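SCO family protein (Aquifex aeolicus, PDB 3ME7) probably takes part in electron transfer or copper handling as a membrane-anchored SCO1/2-family protein with a thioredoxin-like domain. Local coordinates at residues V67-I81 and W95-L109. Residues are numbered along the deposited sequence; the frame is centred on the assembly and turned at random. Where two conformers were deposited one is given.
Sequences VITFTFDPKDTLEDI and WKVVKAKTSEDLFKL. With SO4 (sulfate ion), chain C.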
loop_
_atom_site.group_PDB
_atom_site.type_symbol
_atom_site.label_atom_id
_atom_site.label_comp_id
_atom_site.label_asym_id
_atom_site.label_seq_id
_atom_site.Cartn_x
_atom_site.Cartn_y
_atom_site.Cartn_z
ATOM N N VAL A 67 3.781 -2.252 6.003
ATOM C CA VAL A 67 3.646 -1.205 5.002
ATOM C C VAL A 67 4.103 -1.798 3.682
ATOM O O VAL A 67 5.201 -2.356 3.582
ATOM C CB VAL A 67 4.468 0.058 5.323
ATOM C CG1 VAL A 67 4.070 1.187 4.379
ATOM C CG2 VAL A 67 4.206 0.499 6.770
ATOM N N ILE A 68 3.229 -1.698 2.684
ATOM C CA ILE A 68 3.505 -2.241 1.352
ATOM C C ILE A 68 3.353 -1.176 0.297
ATOM O O ILE A 68 2.226 -0.792 -0.075
ATOM C CB ILE A 68 2.605 -3.456 1.010
ATOM C CG1 ILE A 68 2.671 -4.535 2.114
ATOM C CG2 ILE A 68 2.939 -4.012 -0.399
ATOM C CD1 ILE A 68 4.037 -5.208 2.360
ATOM N N THR A 69 4.491 -0.667 -0.160
ATOM C CA THR A 69 4.499 0.184 -1.347
ATOM C C THR A 69 4.495 -0.745 -2.545
ATOM O O THR A 69 5.322 -1.659 -2.637
ATOM C CB THR A 69 5.747 1.084 -1.371
ATOM O OG1 THR A 69 5.667 2.037 -0.302
ATOM C CG2 THR A 69 5.856 1.852 -2.690
ATOM N N PHE A 70 3.549 -0.570 -3.454
ATOM C CA PHE A 70 3.550 -1.428 -4.636
ATOM C C PHE A 70 3.446 -0.631 -5.914
ATOM O O PHE A 70 2.793 0.417 -5.954
ATOM C CB PHE A 70 2.473 -2.508 -4.570
ATOM C CG PHE A 70 1.107 -2.026 -4.882
ATOM C CD1 PHE A 70 0.302 -1.533 -3.883
ATOM C CD2 PHE A 70 0.600 -2.116 -6.176
ATOM C CE1 PHE A 70 -0.987 -1.101 -4.151
ATOM C CE2 PHE A 70 -0.681 -1.680 -6.462
ATOM C CZ PHE A 70 -1.482 -1.170 -5.445
ATOM N N THR A 71 4.126 -1.109 -6.944
ATOM C CA THR A 71 4.022 -0.453 -8.246
ATOM C C THR A 71 2.871 -0.966 -9.116
ATOM O O THR A 71 2.641 -2.161 -9.238
ATOM C CB THR A 71 5.343 -0.468 -9.037
ATOM O OG1 THR A 71 5.080 0.107 -10.333
ATOM C CG2 THR A 71 5.845 -1.901 -9.221
ATOM N N PHE A 72 2.134 -0.025 -9.690
ATOM C CA PHE A 72 1.058 -0.366 -10.628
ATOM C C PHE A 72 1.440 -0.279 -12.089
ATOM O O PHE A 72 0.587 -0.509 -12.971
ATOM C CB PHE A 72 -0.225 0.410 -10.342
ATOM C CG PHE A 72 -0.100 1.897 -10.483
ATOM C CD1 PHE A 72 -0.182 2.515 -11.738
ATOM C CD2 PHE A 72 0.037 2.688 -9.347
ATOM C CE1 PHE A 72 -0.104 3.942 -11.855
ATOM C CE2 PHE A 72 0.117 4.078 -9.441
ATOM C CZ PHE A 72 0.059 4.704 -10.672
ATOM N N ASP A 73 2.709 0.019 -12.350
ATOM C CA ASP A 73 3.205 0.015 -13.714
ATOM C C ASP A 73 3.672 -1.390 -14.058
ATOM O O ASP A 73 4.683 -1.834 -13.533
ATOM C CB ASP A 73 4.342 1.017 -13.867
ATOM C CG ASP A 73 4.797 1.175 -15.311
ATOM O OD1 ASP A 73 4.441 0.327 -16.155
ATOM O OD2 ASP A 73 5.520 2.153 -15.593
ATOM N N PRO A 74 2.945 -2.094 -14.959
ATOM C CA PRO A 74 3.326 -3.484 -15.231
ATOM C C PRO A 74 4.652 -3.658 -15.953
ATOM O O PRO A 74 5.115 -4.792 -16.080
ATOM C CB PRO A 74 2.169 -4.024 -16.081
ATOM C CG PRO A 74 1.541 -2.861 -16.650
ATOM C CD PRO A 74 1.766 -1.685 -15.739
ATOM N N LYS A 75 5.268 -2.562 -16.383
ATOM C CA LYS A 75 6.589 -2.604 -16.999
ATOM C C LYS A 75 7.709 -2.567 -15.950
ATOM O O LYS A 75 8.871 -2.844 -16.260
ATOM C CB LYS A 75 6.751 -1.462 -18.021
ATOM C CG LYS A 75 5.771 -1.556 -19.200
ATOM C CD LYS A 75 6.177 -0.683 -20.389
ATOM C CE LYS A 75 7.494 -1.137 -21.030
ATOM N NZ LYS A 75 7.357 -2.443 -21.747
ATOM N N ASP A 76 7.351 -2.264 -14.698
ATOM C CA ASP A 76 8.350 -2.175 -13.639
ATOM C C ASP A 76 8.892 -3.571 -13.301
ATOM O O ASP A 76 8.127 -4.538 -13.173
ATOM C CB ASP A 76 7.770 -1.497 -12.381
ATOM C CG ASP A 76 7.862 0.025 -12.419
ATOM O OD1 ASP A 76 8.491 0.595 -13.335
ATOM O OD2 ASP A 76 7.304 0.669 -11.506
ATOM N N THR A 77 10.213 -3.665 -13.203
ATOM C CA THR A 77 10.916 -4.900 -12.875
ATOM C C THR A 77 11.462 -4.839 -11.444
ATOM O O THR A 77 11.363 -3.802 -10.755
ATOM C CB THR A 77 12.117 -5.088 -13.800
ATOM O OG1 THR A 77 13.029 -4.010 -13.587
ATOM C CG2 THR A 77 11.675 -5.118 -15.275
ATOM N N LEU A 78 12.056 -5.953 -11.020
ATOM C CA LEU A 78 12.729 -6.028 -9.715
ATOM C C LEU A 78 13.814 -4.962 -9.580
ATOM O O LEU A 78 13.951 -4.344 -8.536
ATOM C CB LEU A 78 13.287 -7.432 -9.477
ATOM C CG LEU A 78 12.207 -8.510 -9.331
ATOM C CD1 LEU A 78 12.851 -9.881 -9.182
ATOM C CD2 LEU A 78 11.300 -8.236 -8.150
ATOM N N GLU A 79 14.560 -4.727 -10.657
ATOM C CA GLU A 79 15.541 -3.647 -10.698
ATOM C C GLU A 79 14.905 -2.291 -10.359
ATOM O O GLU A 79 15.433 -1.531 -9.546
ATOM C CB GLU A 79 16.185 -3.629 -12.096
ATOM C CG GLU A 79 17.163 -2.508 -12.374
ATOM C CD GLU A 79 17.734 -2.586 -13.785
ATOM O OE1 GLU A 79 16.996 -2.289 -14.757
ATOM O OE2 GLU A 79 18.919 -2.938 -13.922
ATOM N N ASP A 80 13.760 -2.023 -10.982
ATOM C CA ASP A 80 13.030 -0.771 -10.754
ATOM C C ASP A 80 12.579 -0.592 -9.306
ATOM O O ASP A 80 12.726 0.500 -8.747
ATOM C CB ASP A 80 11.817 -0.664 -11.673
ATOM C CG ASP A 80 12.196 -0.534 -13.129
ATOM O OD1 ASP A 80 13.056 0.305 -13.461
ATOM O OD2 ASP A 80 11.631 -1.269 -13.951
ATOM N N ILE A 81 12.011 -1.646 -8.710
ATOM C CA ILE A 81 11.526 -1.507 -7.334
ATOM C C ILE A 81 12.657 -1.444 -6.309
ATOM O O ILE A 81 12.516 -0.787 -5.279
ATOM C CB ILE A 81 10.429 -2.533 -6.945
ATOM C CG1 ILE A 81 10.889 -3.979 -7.163
ATOM C CG2 ILE A 81 9.119 -2.206 -7.670
ATOM C CD1 ILE A 81 9.952 -4.990 -6.502
ATOM N N TRP A 95 8.571 -2.534 5.971
ATOM C CA TRP A 95 8.011 -1.741 4.902
ATOM C C TRP A 95 8.624 -2.292 3.629
ATOM O O TRP A 95 9.830 -2.170 3.418
ATOM C CB TRP A 95 8.399 -0.267 5.111
ATOM C CG TRP A 95 7.811 0.723 4.129
ATOM C CD1 TRP A 95 7.401 0.474 2.831
ATOM C CD2 TRP A 95 7.623 2.126 4.342
ATOM N NE1 TRP A 95 6.933 1.634 2.256
ATOM C CE2 TRP A 95 7.079 2.659 3.151
ATOM C CE3 TRP A 95 7.851 2.984 5.432
ATOM C CZ2 TRP A 95 6.761 4.004 3.015
ATOM C CZ3 TRP A 95 7.527 4.327 5.294
ATOM C CH2 TRP A 95 6.985 4.820 4.095
ATOM N N LYS A 96 7.796 -2.898 2.784
ATOM C CA LYS A 96 8.279 -3.549 1.574
ATOM C C LYS A 96 7.977 -2.692 0.368
ATOM O O LYS A 96 7.051 -1.881 0.401
ATOM C CB LYS A 96 7.611 -4.910 1.395
ATOM C CG LYS A 96 7.818 -5.869 2.557
ATOM C CD LYS A 96 7.223 -7.222 2.226
ATOM C CE LYS A 96 6.938 -8.029 3.469
ATOM N NZ LYS A 96 8.224 -8.320 4.185
ATOM N N VAL A 97 8.790 -2.846 -0.677
ATOM C CA VAL A 97 8.468 -2.325 -2.006
ATOM C C VAL A 97 8.314 -3.554 -2.901
ATOM O O VAL A 97 9.229 -4.408 -2.968
ATOM C CB VAL A 97 9.556 -1.391 -2.547
ATOM C CG1 VAL A 97 9.125 -0.821 -3.887
ATOM C CG2 VAL A 97 9.858 -0.236 -1.554
ATOM N N VAL A 98 7.154 -3.670 -3.555
ATOM C CA VAL A 98 6.803 -4.898 -4.269
ATOM C C VAL A 98 6.219 -4.590 -5.627
ATOM O O VAL A 98 5.754 -3.465 -5.865
ATOM C CB VAL A 98 5.801 -5.788 -3.487
ATOM C CG1 VAL A 98 6.270 -5.970 -2.048
ATOM C CG2 VAL A 98 4.387 -5.193 -3.492
ATOM N N LYS A 99 6.253 -5.601 -6.485
ATOM C CA LYS A 99 5.492 -5.590 -7.746
ATOM C C LYS A 99 4.599 -6.827 -7.764
ATOM O O LYS A 99 4.863 -7.803 -7.060
ATOM C CB LYS A 99 6.421 -5.598 -8.969
ATOM C CG LYS A 99 7.347 -6.820 -9.025
ATOM C CD LYS A 99 8.079 -6.909 -10.360
ATOM C CE LYS A 99 7.142 -7.423 -11.456
ATOM N NZ LYS A 99 7.833 -7.437 -12.777
ATOM N N ALA A 100 3.557 -6.796 -8.586
ATOM C CA ALA A 100 2.695 -7.955 -8.796
ATOM C C ALA A 100 3.436 -8.926 -9.735
ATOM O O ALA A 100 4.099 -8.498 -10.680
ATOM C CB ALA A 100 1.376 -7.502 -9.424
ATOM N N LYS A 101 3.318 -10.226 -9.473
ATOM C CA LYS A 101 4.063 -11.230 -10.248
ATOM C C LYS A 101 3.651 -11.174 -11.734
ATOM O O LYS A 101 4.515 -11.131 -12.613
ATOM C CB LYS A 101 3.835 -12.623 -9.640
ATOM C CG LYS A 101 4.410 -13.819 -10.414
ATOM C CD LYS A 101 5.874 -13.948 -10.217
ATOM C CE LYS A 101 6.374 -15.215 -10.922
ATOM N NZ LYS A 101 7.782 -15.432 -10.581
ATOM N N THR A 102 2.344 -11.182 -11.992
ATOM C CA THR A 102 1.811 -11.083 -13.363
ATOM C C THR A 102 0.749 -9.990 -13.419
ATOM O O THR A 102 0.323 -9.455 -12.385
ATOM C CB THR A 102 1.123 -12.390 -13.829
ATOM O OG1 THR A 102 -0.169 -12.508 -13.207
ATOM C CG2 THR A 102 1.982 -13.634 -13.477
ATOM N N SER A 103 0.270 -9.706 -14.633
ATOM C CA SER A 103 -0.776 -8.707 -14.847
ATOM C C SER A 103 -2.070 -9.116 -14.151
ATOM O O SER A 103 -2.853 -8.250 -13.791
ATOM C CB SER A 103 -1.032 -8.537 -16.348
ATOM O OG SER A 103 -1.483 -9.742 -16.931
ATOM N N GLU A 104 -2.310 -10.422 -13.979
ATOM C CA GLU A 104 -3.528 -10.854 -13.280
ATOM C C GLU A 104 -3.475 -10.459 -11.806
ATOM O O GLU A 104 -4.473 -10.009 -11.228
ATOM C CB GLU A 104 -3.798 -12.361 -13.440
ATOM C CG GLU A 104 -4.981 -12.825 -12.601
ATOM C CD GLU A 104 -5.414 -14.269 -12.840
ATOM O OE1 GLU A 104 -4.723 -15.011 -13.559
ATOM O OE2 GLU A 104 -6.485 -14.647 -12.321
ATOM N N ASP A 105 -2.308 -10.647 -11.201
ATOM C CA ASP A 105 -2.104 -10.248 -9.796
ATOM C C ASP A 105 -2.335 -8.742 -9.656
ATOM O O ASP A 105 -2.985 -8.277 -8.705
ATOM C CB ASP A 105 -0.689 -10.598 -9.352
ATOM C CG ASP A 105 -0.449 -12.087 -9.304
ATOM O OD1 ASP A 105 -1.157 -12.805 -8.572
ATOM O OD2 ASP A 105 0.436 -12.538 -10.057
ATOM N N LEU A 106 -1.809 -7.995 -10.629
ATOM C CA LEU A 106 -1.943 -6.546 -10.642
ATOM C C LEU A 106 -3.384 -6.108 -10.787
ATOM O O LEU A 106 -3.851 -5.277 -9.981
ATOM C CB LEU A 106 -1.068 -5.925 -11.731
ATOM C CG LEU A 106 -1.174 -4.392 -11.786
ATOM C CD1 LEU A 106 -0.825 -3.732 -10.455
ATOM C CD2 LEU A 106 -0.284 -3.904 -12.892
ATOM N N PHE A 107 -4.089 -6.634 -11.798
ATOM C CA PHE A 107 -5.540 -6.353 -12.079
ATOM C C PHE A 107 -6.376 -6.547 -10.863
ATOM O O PHE A 107 -7.252 -5.750 -10.520
ATOM C CB PHE A 107 -6.126 -7.334 -13.138
ATOM C CG PHE A 107 -7.662 -7.510 -13.065
ATOM C CD1 PHE A 107 -8.515 -6.447 -13.347
ATOM C CD2 PHE A 107 -8.239 -8.737 -12.744
ATOM C CE1 PHE A 107 -9.912 -6.582 -13.299
ATOM C CE2 PHE A 107 -9.650 -8.889 -12.686
ATOM C CZ PHE A 107 -10.506 -7.789 -12.962
ATOM N N LYS A 108 -6.146 -7.720 -10.250
ATOM C CA LYS A 108 -6.931 -8.194 -9.097
ATOM C C LYS A 108 -6.760 -7.241 -7.925
ATOM O O LYS A 108 -7.728 -6.881 -7.252
ATOM C CB LYS A 108 -6.523 -9.611 -8.658
ATOM C CG LYS A 108 -7.220 -10.745 -9.402
ATOM C CD LYS A 108 -6.466 -12.058 -9.236
ATOM C CE LYS A 108 -6.680 -12.718 -7.883
ATOM N NZ LYS A 108 -6.130 -14.118 -7.881
ATOM N N LEU A 109 -5.527 -6.815 -7.704
ATOM C CA LEU A 109 -5.233 -5.914 -6.615
ATOM C C LEU A 109 -5.876 -4.544 -6.851
ATOM O O LEU A 109 -6.574 -4.020 -5.971
ATOM C CB LEU A 109 -3.715 -5.791 -6.450
ATOM C CG LEU A 109 -3.184 -4.876 -5.348
ATOM C CD1 LEU A 109 -3.858 -5.165 -4.033
ATOM C CD2 LEU A 109 -1.667 -5.024 -5.262
HETATM S S SO4 C . 11.355 -9.113 -13.214
HETATM O O1 SO4 C . 10.317 -8.364 -12.514
HETATM O O2 SO4 C . 11.289 -10.511 -12.818
HETATM O O3 SO4 C . 11.174 -8.976 -14.662
HETATM O O4 SO4 C . 12.668 -8.590 -12.832
HETATM O O HOH W 1 3.304 -4.517 -10.493
#
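K99 NZ is gripped from two directions: it donates to D76 O at 2.9 Å, lying in the plane of that carbonyl, and to sulfate O1 at 2.7 Å. A bend at chi3 (-76°) in the otherwise extended outer chain of K99 turns the ammonium toward the end of the D73-D76 turn. L78 N, in the first turn of helix 78-87, also donates to the sulfate, through O4, so the anion, probably from the crystallisation liquor, joins the helix start to the lysine. The side-chain oxygen OD2 of the same D76 takes the proton of T71 OG1, which itself accepts from D73 N in an ST turn, tying the loop back to its strand.

The evidence for a parallel pair is the bonding itself: V67 O and T69 O accept from K96 N and V98 N, while T69 N and T71 N donate to K96 O and V98 O. Where this ladder ends, a water bridges T71 O and A100 N. At the other end W95 NE1 points at T69 OG1, 2.9 Å away and 4° out of the indole plane; the N-H...O angle is 172°, so the bond is nearly straight. V67 CG1 sits over the five-membered ring of W95, 3.5 Å from that ring's centroid, a CH-pi contact. Replacing W95 with an alanine would probably leave T69 OG1 without this donor and open a gap beside V67 CG1.

On the sheet face bearing F70, L109 CD2 stands 3.7 Å from the F70 ring centroid, another CH-pi contact. Beyond the strand end, L106 CD2 packs against P74 CB at 4.0 Å. I81 CB meets V97 CG1 at 3.7 Å on the opposite face. Helices 103-112 and 78-87 thus flank the strand pair, and strand 66-71, helix 78-87 and strand 95-100 form a beta-alpha-beta unit, consistent with the thioredoxin-like fold of the SCO family.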